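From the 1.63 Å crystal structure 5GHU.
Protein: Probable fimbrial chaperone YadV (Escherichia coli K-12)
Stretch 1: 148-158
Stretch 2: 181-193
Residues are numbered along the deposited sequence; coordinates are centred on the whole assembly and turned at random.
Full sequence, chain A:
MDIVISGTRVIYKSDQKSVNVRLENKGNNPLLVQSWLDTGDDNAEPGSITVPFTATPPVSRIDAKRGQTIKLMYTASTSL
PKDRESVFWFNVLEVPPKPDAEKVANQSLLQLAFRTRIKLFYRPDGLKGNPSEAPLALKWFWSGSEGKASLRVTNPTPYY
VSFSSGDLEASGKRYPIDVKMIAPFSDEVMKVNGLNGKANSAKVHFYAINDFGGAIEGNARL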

# COMPACT_ATOMS: atom_id res chain seq x y z
N LYS A 148 -14.80 -22.10 -9.19
CA LYS A 148 -13.62 -21.41 -8.69
C LYS A 148 -13.99 -19.92 -8.61
O LYS A 148 -13.69 -19.14 -9.51
CB LYS A 148 -12.42 -21.66 -9.61
N ALA A 149 -14.68 -19.55 -7.54
CA ALA A 149 -15.33 -18.24 -7.48
C ALA A 149 -14.33 -17.12 -7.39
O ALA A 149 -13.29 -17.23 -6.70
CB ALA A 149 -16.28 -18.20 -6.30
N SER A 150 -14.61 -16.03 -8.13
CA SER A 150 -13.82 -14.81 -7.97
C SER A 150 -14.67 -13.62 -8.31
O SER A 150 -15.74 -13.78 -8.88
CB SER A 150 -12.59 -14.85 -8.87
OG SER A 150 -13.01 -15.14 -10.16
N LEU A 151 -14.16 -12.43 -7.96
CA LEU A 151 -14.85 -11.18 -8.18
C LEU A 151 -14.01 -10.36 -9.11
O LEU A 151 -12.79 -10.32 -8.98
CB LEU A 151 -15.05 -10.41 -6.91
CG LEU A 151 -15.84 -11.24 -5.91
CD1 LEU A 151 -15.78 -10.58 -4.56
CD2 LEU A 151 -17.26 -11.25 -6.38
N ARG A 152 -14.68 -9.67 -10.03
CA ARG A 152 -13.99 -8.64 -10.81
C ARG A 152 -14.36 -7.28 -10.21
O ARG A 152 -15.55 -7.00 -9.95
CB ARG A 152 -14.39 -8.72 -12.27
CG ARG A 152 -13.73 -7.64 -13.18
CD ARG A 152 -14.59 -6.38 -13.38
NE ARG A 152 -15.78 -6.69 -14.19
CZ ARG A 152 -16.57 -5.75 -14.73
NH1 ARG A 152 -16.29 -4.44 -14.58
NH2 ARG A 152 -17.63 -6.13 -15.47
N VAL A 153 -13.36 -6.47 -9.96
CA VAL A 153 -13.54 -5.22 -9.25
C VAL A 153 -13.02 -4.10 -10.16
O VAL A 153 -11.95 -4.25 -10.76
CB VAL A 153 -12.77 -5.21 -7.93
CG1 VAL A 153 -13.18 -3.98 -7.04
CG2 VAL A 153 -13.06 -6.50 -7.14
N THR A 154 -13.81 -3.04 -10.28
CA THR A 154 -13.45 -1.93 -11.19
C THR A 154 -13.31 -0.67 -10.37
O THR A 154 -14.22 -0.33 -9.62
CB THR A 154 -14.52 -1.76 -12.23
OG1 THR A 154 -14.48 -2.90 -13.11
CG2 THR A 154 -14.30 -0.53 -13.10
N ASN A 155 -12.19 0.02 -10.56
CA ASN A 155 -11.90 1.30 -9.86
C ASN A 155 -12.01 2.44 -10.84
O ASN A 155 -11.13 2.57 -11.69
CB ASN A 155 -10.49 1.21 -9.31
CG ASN A 155 -10.09 2.48 -8.52
OD1 ASN A 155 -10.83 3.43 -8.41
ND2 ASN A 155 -8.91 2.40 -7.94
N PRO A 156 -13.05 3.23 -10.74
CA PRO A 156 -13.28 4.35 -11.68
C PRO A 156 -12.59 5.65 -11.25
O PRO A 156 -12.82 6.69 -11.91
CB PRO A 156 -14.80 4.53 -11.65
CG PRO A 156 -15.14 4.23 -10.18
CD PRO A 156 -14.18 3.08 -9.75
N THR A 157 -11.77 5.56 -10.21
CA THR A 157 -11.21 6.80 -9.59
C THR A 157 -9.72 6.96 -9.94
O THR A 157 -9.02 5.97 -10.32
CB THR A 157 -11.32 6.82 -8.04
OG1 THR A 157 -10.29 6.01 -7.47
CG2 THR A 157 -12.67 6.31 -7.57
N PRO A 158 -9.17 8.13 -9.66
CA PRO A 158 -7.70 8.32 -9.81
C PRO A 158 -6.85 7.90 -8.64
O PRO A 158 -5.65 8.16 -8.64
CB PRO A 158 -7.56 9.84 -10.02
CG PRO A 158 -8.78 10.41 -9.24
CD PRO A 158 -9.91 9.40 -9.50
N MET A 181 -4.61 -4.84 -3.83
CA MET A 181 -4.67 -3.43 -4.17
C MET A 181 -5.17 -3.24 -5.60
O MET A 181 -4.78 -4.00 -6.51
CB MET A 181 -3.27 -2.80 -3.97
CG MET A 181 -3.32 -1.33 -4.31
SD MET A 181 -1.78 -0.46 -3.77
CE MET A 181 -0.57 -1.24 -4.79
N ILE A 182 -6.00 -2.22 -5.81
CA ILE A 182 -6.51 -1.95 -7.17
C ILE A 182 -6.10 -0.53 -7.60
O ILE A 182 -6.31 0.44 -6.89
CB ILE A 182 -8.03 -2.20 -7.27
CG1 ILE A 182 -8.51 -1.94 -8.72
CG2 ILE A 182 -8.86 -1.44 -6.24
CD1 ILE A 182 -9.95 -2.43 -8.95
N ALA A 183 -5.38 -0.51 -8.71
CA ALA A 183 -4.84 0.76 -9.24
C ALA A 183 -5.92 1.68 -9.77
O ALA A 183 -7.03 1.25 -10.12
CB ALA A 183 -3.80 0.41 -10.34
N PRO A 184 -5.59 2.97 -9.89
CA PRO A 184 -6.53 3.93 -10.52
C PRO A 184 -7.00 3.42 -11.87
O PRO A 184 -6.19 2.84 -12.65
CB PRO A 184 -5.70 5.22 -10.70
CG PRO A 184 -4.68 5.11 -9.54
CD PRO A 184 -4.35 3.61 -9.37
N PHE A 185 -8.28 3.66 -12.15
CA PHE A 185 -8.77 3.44 -13.55
C PHE A 185 -8.45 2.07 -14.08
O PHE A 185 -7.97 1.93 -15.24
CB PHE A 185 -8.20 4.53 -14.51
CG PHE A 185 -8.51 5.95 -14.08
CD1 PHE A 185 -9.82 6.39 -13.88
CD2 PHE A 185 -7.46 6.81 -13.83
CE1 PHE A 185 -10.11 7.72 -13.51
CE2 PHE A 185 -7.71 8.14 -13.44
CZ PHE A 185 -9.00 8.60 -13.28
N SER A 186 -8.67 1.03 -13.26
CA SER A 186 -8.29 -0.33 -13.64
C SER A 186 -9.25 -1.35 -13.04
O SER A 186 -10.09 -1.02 -12.20
CB SER A 186 -6.88 -0.61 -13.14
OG SER A 186 -6.94 -0.90 -11.73
N ASP A 187 -9.13 -2.55 -13.57
CA ASP A 187 -9.83 -3.72 -13.02
C ASP A 187 -8.85 -4.63 -12.31
O ASP A 187 -7.67 -4.72 -12.70
CB ASP A 187 -10.46 -4.54 -14.16
CG ASP A 187 -11.70 -3.91 -14.74
OD1 ASP A 187 -12.07 -2.83 -14.35
OD2 ASP A 187 -12.28 -4.53 -15.68
N GLU A 188 -9.33 -5.40 -11.31
CA GLU A 188 -8.57 -6.48 -10.74
C GLU A 188 -9.56 -7.61 -10.42
O GLU A 188 -10.66 -7.32 -9.99
CB GLU A 188 -7.94 -6.07 -9.40
CG GLU A 188 -6.71 -5.28 -9.48
CD GLU A 188 -5.61 -5.95 -10.24
OE1 GLU A 188 -5.62 -7.20 -10.42
OE2 GLU A 188 -4.74 -5.21 -10.72
N VAL A 189 -9.10 -8.83 -10.58
CA VAL A 189 -9.87 -10.01 -10.14
C VAL A 189 -9.34 -10.47 -8.77
O VAL A 189 -8.12 -10.53 -8.54
CB VAL A 189 -9.79 -11.16 -11.13
CG1 VAL A 189 -10.43 -12.44 -10.49
CG2 VAL A 189 -10.52 -10.77 -12.42
N MET A 190 -10.26 -10.81 -7.85
CA MET A 190 -9.85 -11.22 -6.52
C MET A 190 -10.56 -12.51 -6.25
O MET A 190 -11.78 -12.64 -6.49
CB MET A 190 -10.21 -10.14 -5.47
CG MET A 190 -9.54 -8.80 -5.75
SD MET A 190 -10.13 -7.62 -4.50
CE MET A 190 -9.83 -6.08 -5.37
N LYS A 191 -9.78 -13.50 -5.80
CA LYS A 191 -10.27 -14.84 -5.52
C LYS A 191 -11.19 -14.86 -4.28
O LYS A 191 -10.99 -14.11 -3.33
CB LYS A 191 -9.10 -15.80 -5.31
CG LYS A 191 -8.37 -16.16 -6.60
CD LYS A 191 -7.36 -17.31 -6.41
CE LYS A 191 -8.00 -18.48 -5.66
NZ LYS A 191 -7.20 -19.76 -5.68
N VAL A 192 -12.22 -15.71 -4.32
CA VAL A 192 -13.09 -15.94 -3.15
C VAL A 192 -12.78 -17.34 -2.64
O VAL A 192 -12.94 -18.33 -3.37
CB VAL A 192 -14.60 -15.81 -3.47
CG1 VAL A 192 -15.47 -16.06 -2.21
CG2 VAL A 192 -14.91 -14.41 -4.03
N ASN A 193 -12.32 -17.42 -1.41
CA ASN A 193 -11.89 -18.70 -0.84
C ASN A 193 -13.03 -19.57 -0.37
O ASN A 193 -13.89 -19.13 0.39
CB ASN A 193 -10.93 -18.48 0.31
CG ASN A 193 -9.65 -17.86 -0.13
OD1 ASN A 193 -8.71 -18.55 -0.52
ND2 ASN A 193 -9.60 -16.56 -0.10

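The two stretches meet as neighbouring antiparallel β-strands, joined by a regular ladder of backbone hydrogen bonds and extended at one end by a turn that side chains and carbonyls of the first stretch hold in place. The strand axes approach to 4.6 Å, their N-to-C directions differ by 157°, and the contact buries 903 Å² summed over both sides.

The register follows from the alternation of CA separations. Leu 151 faces Met 190 and Val 153 faces Glu 188 as hydrogen-bonded pairs, each with its CA atoms 5.3 Å apart. Between and beyond them, the non-hydrogen-bonded pairs Ser 150 with Lys 191, Arg 152 with Val 189, and Thr 154 with Asp 187 draw in to 4.3–4.4 Å between CA atoms. In the first hydrogen-bonded pair, Leu 151 N to Met 190 O and Met 190 N to Leu 151 O both measure 2.8 Å, with N-H...O angles of 168° and 160°. In the second, Val 153 N lies 2.8 Å from Glu 188 O and Glu 188 N lies 2.9 Å from Val 153 O. The ladder continues with Val 192 N to Ala 149 O at 3.0 Å and, towards the turn, with Asn 155 N to Ser 186 O at 2.9 Å and a nearly straight 172°. The return bond, Ser 186 N to Asn 155 O, is weak at 3.3 Å and 131°, so the pairing loosens here. Carbonyls also receive CA-H...O contacts, as from Asp 187 CA to Val 153 O at 3.1 Å.

Side chains alternate between the two faces. On the face carrying Leu 151, Val 153 and Met 190, the contacts are largely apolar: Val 153 CG2 packs 3.7 Å from Met 190 CE, while Val 153 CG1 reaches 4.1 Å from Ile 182 CD1. Leu 151 CG lies 3.8 Å from Val 192 CG2, adding a further aliphatic contact near the other end of the ladder.

The face bearing Arg 152, Thr 154 and Asp 187 is more polar. Thr 154 OG1 donates to Asp 187 OD1 at 2.7 Å and accepts from Arg 152 NH1 at 2.8 Å, so one hydroxyl links the two charged residues. Arg 152 NH1 and Asp 187 OD2 remain 4.2 Å apart, with the oxygen well out of the guanidinium plane; their attraction is electrostatic and falls short of a salt bridge.

A type II turn from Ala 183 to Ser 186 leads into the second strand. Asn 155 ND2 makes weak hydrogen bonds to Ile 182 O at 3.4 Å and Ala 183 O at 3.1 Å, while Asn 155 OD1 accepts from Thr 157 N at 2.9 Å and Thr 157 OG1 at 2.8 Å. The amide thus connects both loops. Phe 185 N bonds weakly to Thr 157 O at 3.0 Å, and the Phe 185 ring packs with CZ 3.8 Å from Pro 158 CB.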